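Local coordinates for histidine triad (HIT) protein (Marinobacter aquaeolei, PDB 3OHE) that binds calcium ions and, as a member of the histidine triad (HIT) family, is probably a hydrolase or transferase acting on nucleotide-type substrates, at residues A[3-8]-A[87-92]; A[71-76]-A[94-99]. All blocks are in the same frame, centred on the assembly; numbering follows the deposited sequence. Where two conformers were deposited one is given.

Interaction 1 of 2, residues A[3-8]-A[87-92]; sequences FQLHER and VPQLHL
Gln89 reaches segment 3-8 with CG anti to its backbone N (chi1 -179°) and the chain extended beyond it, and His6 CG is likewise anti to its backbone N. The amide of Gln89 grips the other backbone twice. NE2 donates to Gln4 O over 2.9 Å, lying above that carbonyl's plane, and OE1 accepts from His6 N over 2.8 Å in a nearly straight bond (164°). Phe3 crosses this amide, its CE1 3.4 Å from Gln89 NE2, and Leu5 CD1 touches Gln89 OE1. Val87 CG1 sits over the centre of the His6 ring in a CH-pi contact, 3.9 Å from the centroid; Pro88 CD meets His6 NE2 at 3.8 Å. Val87 CG2 packs on Arg8 CG, whose guanidinium goes on to a salt bridge with Asp12. His6 also caps helix 7-12, its ND1 accepting from Arg8 N, which suggests a neutral ring protonated at NE2. Gln89 stands where the HIT signature normally has its first histidine, with His91 and His93 as the other two; His91 ND1 donates to Gln89 O at 2.8 Å. Gln89 therefore works in two directions: its side-chain amide holds the N-terminal segment, and its carbonyl should fix the rotation of the His91 ring.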
# COMPACT_ATOMS: atom_id res chain seq x y z
N PHE A 3 -5.49 -12.13 19.61
CA PHE A 3 -4.75 -12.13 18.36
C PHE A 3 -3.93 -13.42 18.22
O PHE A 3 -3.26 -13.83 19.19
CB PHE A 3 -3.83 -10.91 18.26
CG PHE A 3 -2.91 -10.95 17.07
CD1 PHE A 3 -3.41 -10.62 15.84
CD2 PHE A 3 -1.61 -11.35 17.20
CE1 PHE A 3 -2.59 -10.65 14.72
CE2 PHE A 3 -0.78 -11.40 16.07
CZ PHE A 3 -1.29 -11.04 14.87
N GLN A 4 -3.94 -14.01 17.05
CA GLN A 4 -3.07 -15.13 16.73
C GLN A 4 -2.54 -14.96 15.33
O GLN A 4 -3.31 -14.81 14.36
CB GLN A 4 -3.84 -16.44 16.85
CG GLN A 4 -2.97 -17.66 16.66
CD GLN A 4 -3.76 -18.91 16.85
OE1 GLN A 4 -4.00 -19.36 18.00
NE2 GLN A 4 -4.28 -19.44 15.74
N LEU A 5 -1.23 -14.95 15.17
CA LEU A 5 -0.63 -14.76 13.85
C LEU A 5 -1.13 -15.86 12.90
O LEU A 5 -1.14 -17.05 13.24
CB LEU A 5 0.89 -14.82 13.94
CG LEU A 5 1.65 -14.51 12.65
CD1 LEU A 5 1.45 -13.07 12.19
CD2 LEU A 5 3.16 -14.76 12.83
N HIS A 6 -1.54 -15.48 11.69
CA HIS A 6 -2.02 -16.40 10.68
C HIS A 6 -0.92 -17.38 10.29
O HIS A 6 0.22 -16.97 10.11
CB HIS A 6 -2.54 -15.61 9.48
CG HIS A 6 -3.31 -16.41 8.49
ND1 HIS A 6 -2.70 -17.27 7.60
CD2 HIS A 6 -4.64 -16.48 8.25
CE1 HIS A 6 -3.63 -17.82 6.84
NE2 HIS A 6 -4.81 -17.33 7.19
N GLU A 7 -1.27 -18.65 10.14
CA GLU A 7 -0.30 -19.70 9.85
C GLU A 7 0.49 -19.44 8.58
O GLU A 7 1.67 -19.79 8.51
CB GLU A 7 -0.98 -21.07 9.77
CG GLU A 7 -1.97 -21.24 8.61
CD GLU A 7 -1.38 -21.62 7.23
OE1 GLU A 7 -0.23 -22.16 7.14
OE2 GLU A 7 -2.09 -21.38 6.21
N ARG A 8 -0.13 -18.83 7.56
CA ARG A 8 0.60 -18.59 6.31
C ARG A 8 1.68 -17.51 6.51
O ARG A 8 2.77 -17.59 5.98
CB ARG A 8 -0.36 -18.20 5.18
CG ARG A 8 0.29 -17.89 3.86
CD ARG A 8 1.01 -19.01 3.14
NE ARG A 8 1.50 -18.50 1.85
CZ ARG A 8 0.75 -18.27 0.76
NH1 ARG A 8 -0.56 -18.51 0.75
NH2 ARG A 8 1.33 -17.78 -0.34
N VAL A 87 -4.76 -14.12 2.44
CA VAL A 87 -4.55 -14.12 3.88
C VAL A 87 -5.35 -12.98 4.44
O VAL A 87 -5.05 -11.81 4.18
CB VAL A 87 -3.06 -13.99 4.21
CG1 VAL A 87 -2.86 -13.80 5.71
CG2 VAL A 87 -2.29 -15.22 3.66
N PRO A 88 -6.40 -13.28 5.21
CA PRO A 88 -7.34 -12.21 5.60
C PRO A 88 -6.84 -11.32 6.74
O PRO A 88 -7.34 -10.23 6.90
CB PRO A 88 -8.60 -12.98 6.04
CG PRO A 88 -8.06 -14.31 6.56
CD PRO A 88 -6.89 -14.62 5.61
N GLN A 89 -5.80 -11.75 7.43
CA GLN A 89 -5.23 -11.00 8.52
C GLN A 89 -4.43 -9.82 7.99
O GLN A 89 -3.44 -10.00 7.30
CB GLN A 89 -4.35 -11.92 9.33
CG GLN A 89 -3.67 -11.27 10.55
CD GLN A 89 -3.07 -12.31 11.46
OE1 GLN A 89 -1.93 -12.74 11.28
NE2 GLN A 89 -3.88 -12.79 12.41
N LEU A 90 -4.84 -8.61 8.35
CA LEU A 90 -4.20 -7.39 7.89
C LEU A 90 -2.68 -7.46 8.14
O LEU A 90 -2.23 -7.68 9.26
CB LEU A 90 -4.75 -6.18 8.63
CG LEU A 90 -4.05 -4.82 8.39
CD1 LEU A 90 -4.12 -4.42 6.93
CD2 LEU A 90 -4.63 -3.78 9.31
N HIS A 91 -1.91 -7.19 7.06
CA HIS A 91 -0.47 -7.11 7.17
C HIS A 91 0.01 -6.12 6.12
O HIS A 91 -0.52 -6.07 5.01
CB HIS A 91 0.17 -8.49 7.08
CG HIS A 91 -0.08 -9.22 5.80
ND1 HIS A 91 -1.26 -9.86 5.53
CD2 HIS A 91 0.75 -9.52 4.76
CE1 HIS A 91 -1.17 -10.48 4.36
NE2 HIS A 91 0.03 -10.28 3.86
N LEU A 92 1.04 -5.36 6.48
CA LEU A 92 1.48 -4.25 5.64
C LEU A 92 2.90 -4.54 5.15
O LEU A 92 3.83 -4.64 5.95
CB LEU A 92 1.37 -2.96 6.48
CG LEU A 92 1.58 -1.62 5.80
CD1 LEU A 92 0.51 -1.43 4.69
CD2 LEU A 92 1.53 -0.44 6.80

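Interaction 2 of 2, residues A[71-76]-A[94-99]; sequences ELFGGD and HIVRYQ
Asp76 and Tyr98 lose the most surface here, followed by Phe73, and between them they join the turn after helix 52-72 to the end of strand 92-97. Asp76 is held from two directions. Its backbone N donates to Arg97 O over 2.9 Å, and its carboxylate, with CG beside the backbone N (chi1 -66°), accepts from Gln99 N at OD2 over 2.8 Å. That second bond is nearly straight (169°) and uses the anti lone pair of OD2. Water 1 connects Gln99 NE2 to OD1, although its bond to OD1 is weak. Tyr98 reaches back along the turn: its hydroxyl donates to Phe73 O over 2.7 Å, with that oxygen at the edge of the ring, in its plane. CE1 of Tyr98 also lies 3.4 Å from Gly74 O. Phe73 touches the same hydroxyl with CB, while its ring meets Val96 CG2 through CD2 at 4.2 Å and continues onto Val125 and Lys128 of helix 119-135. Gly74, with positive phi, is the C-prime residue of the Schellman motif that ends the helix, and Gly75 brings its CA to 3.5 Å from Val96 CG1, an approach that leaves no room there for a side chain. The turn is thus fixed largely by polar bonds to main-chain atoms, and the N-H bond to OD2 should help to stabilise Asp76 as an anion.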
# COMPACT_ATOMS: atom_id res chain seq x y z
N GLU A 71 17.29 4.15 4.27
CA GLU A 71 18.68 4.49 4.55
C GLU A 71 19.51 3.22 4.85
O GLU A 71 20.64 3.08 4.37
CB GLU A 71 18.77 5.53 5.66
CG GLU A 71 20.19 6.09 5.81
CD GLU A 71 20.64 7.09 4.75
OE1 GLU A 71 19.83 7.51 3.87
OE2 GLU A 71 21.83 7.49 4.80
N LEU A 72 18.96 2.31 5.64
CA LEU A 72 19.68 1.13 6.08
C LEU A 72 20.09 0.23 4.91
O LEU A 72 21.16 -0.39 4.93
CB LEU A 72 18.81 0.34 7.04
CG LEU A 72 19.44 -0.80 7.80
CD1 LEU A 72 20.51 -0.25 8.75
CD2 LEU A 72 18.37 -1.56 8.61
N PHE A 73 19.21 0.16 3.91
CA PHE A 73 19.45 -0.71 2.77
C PHE A 73 19.82 0.10 1.50
O PHE A 73 19.93 -0.46 0.43
CB PHE A 73 18.18 -1.58 2.51
CG PHE A 73 17.89 -2.56 3.60
CD1 PHE A 73 18.70 -3.66 3.76
CD2 PHE A 73 16.85 -2.38 4.47
CE1 PHE A 73 18.46 -4.58 4.77
CE2 PHE A 73 16.62 -3.28 5.48
CZ PHE A 73 17.40 -4.37 5.64
N GLY A 74 20.02 1.41 1.63
CA GLY A 74 20.40 2.27 0.51
C GLY A 74 19.49 2.13 -0.69
O GLY A 74 19.95 1.97 -1.82
N GLY A 75 18.19 2.20 -0.43
CA GLY A 75 17.21 1.92 -1.48
C GLY A 75 16.98 3.05 -2.45
O GLY A 75 17.31 4.22 -2.18
N ASP A 76 16.41 2.72 -3.60
CA ASP A 76 15.99 3.72 -4.56
C ASP A 76 14.54 4.18 -4.38
O ASP A 76 14.23 5.35 -4.62
CB ASP A 76 16.19 3.25 -6.00
CG ASP A 76 17.65 3.08 -6.38
OD1 ASP A 76 18.51 3.81 -5.83
OD2 ASP A 76 17.97 2.18 -7.20
N HIS A 94 6.44 -3.80 3.30
CA HIS A 94 7.42 -2.72 3.10
C HIS A 94 8.61 -3.31 2.35
O HIS A 94 9.34 -4.13 2.92
CB HIS A 94 7.89 -2.14 4.44
CG HIS A 94 6.79 -1.63 5.31
ND1 HIS A 94 5.94 -2.46 6.00
CD2 HIS A 94 6.38 -0.38 5.56
CE1 HIS A 94 5.05 -1.72 6.64
NE2 HIS A 94 5.29 -0.45 6.40
N ILE A 95 8.75 -2.93 1.09
CA ILE A 95 9.74 -3.57 0.20
C ILE A 95 10.67 -2.49 -0.35
O ILE A 95 10.21 -1.51 -0.95
CB ILE A 95 9.07 -4.32 -0.95
CG1 ILE A 95 7.95 -5.26 -0.42
CG2 ILE A 95 10.12 -5.12 -1.74
CD1 ILE A 95 7.08 -5.86 -1.48
N VAL A 96 11.96 -2.63 -0.09
CA VAL A 96 12.97 -1.74 -0.68
C VAL A 96 13.24 -2.16 -2.11
O VAL A 96 13.51 -3.33 -2.38
CB VAL A 96 14.28 -1.75 0.15
CG1 VAL A 96 15.32 -0.84 -0.53
CG2 VAL A 96 14.04 -1.33 1.56
N ARG A 97 13.14 -1.19 -3.02
CA ARG A 97 13.38 -1.45 -4.44
C ARG A 97 14.63 -0.72 -4.93
O ARG A 97 15.00 0.35 -4.39
CB ARG A 97 12.18 -0.97 -5.29
CG ARG A 97 10.86 -1.57 -4.88
CD ARG A 97 10.83 -3.08 -4.98
NE ARG A 97 11.18 -3.55 -6.32
CZ ARG A 97 10.32 -3.68 -7.32
NH1 ARG A 97 9.06 -3.39 -7.17
NH2 ARG A 97 10.76 -4.09 -8.51
N TYR A 98 15.24 -1.29 -5.96
CA TYR A 98 16.42 -0.73 -6.59
C TYR A 98 16.19 -0.75 -8.10
O TYR A 98 15.65 -1.71 -8.62
CB TYR A 98 17.67 -1.54 -6.28
CG TYR A 98 17.94 -1.77 -4.81
CD1 TYR A 98 18.69 -0.88 -4.08
CD2 TYR A 98 17.46 -2.89 -4.17
CE1 TYR A 98 18.93 -1.10 -2.73
CE2 TYR A 98 17.69 -3.12 -2.87
CZ TYR A 98 18.46 -2.24 -2.14
OH TYR A 98 18.68 -2.51 -0.80
N GLN A 99 16.72 0.25 -8.80
CA GLN A 99 16.69 0.22 -10.27
C GLN A 99 17.39 -1.04 -10.81
O GLN A 99 17.07 -1.50 -11.91
CB GLN A 99 17.33 1.49 -10.82
CG GLN A 99 16.68 2.80 -10.40
CD GLN A 99 17.38 3.96 -11.10
OE1 GLN A 99 17.41 4.04 -12.33
NE2 GLN A 99 18.00 4.84 -10.32
O HOH W 1 18.42 5.72 -7.71

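In the fold
Interaction 1 is a surface contact and interaction 2 is partly buried; their centres lie about 25 Å apart, on opposite sides of the chain's centre. They meet strand 92-97 at its two ends: 87-92 is the loop leading into it, and 94-99 runs off its far end. In interaction 1 a side-chain amide bonds two backbone atoms of an irregular N-terminal segment, close to the triad histidines and a bound glycerol. Away from the annotated sites, interaction 2 instead uses a carboxylate, a phenol hydroxyl and a backbone-to-backbone bond to secure a helix-to-strand turn, next to the second subunit, whose Asn85 packs on Arg97.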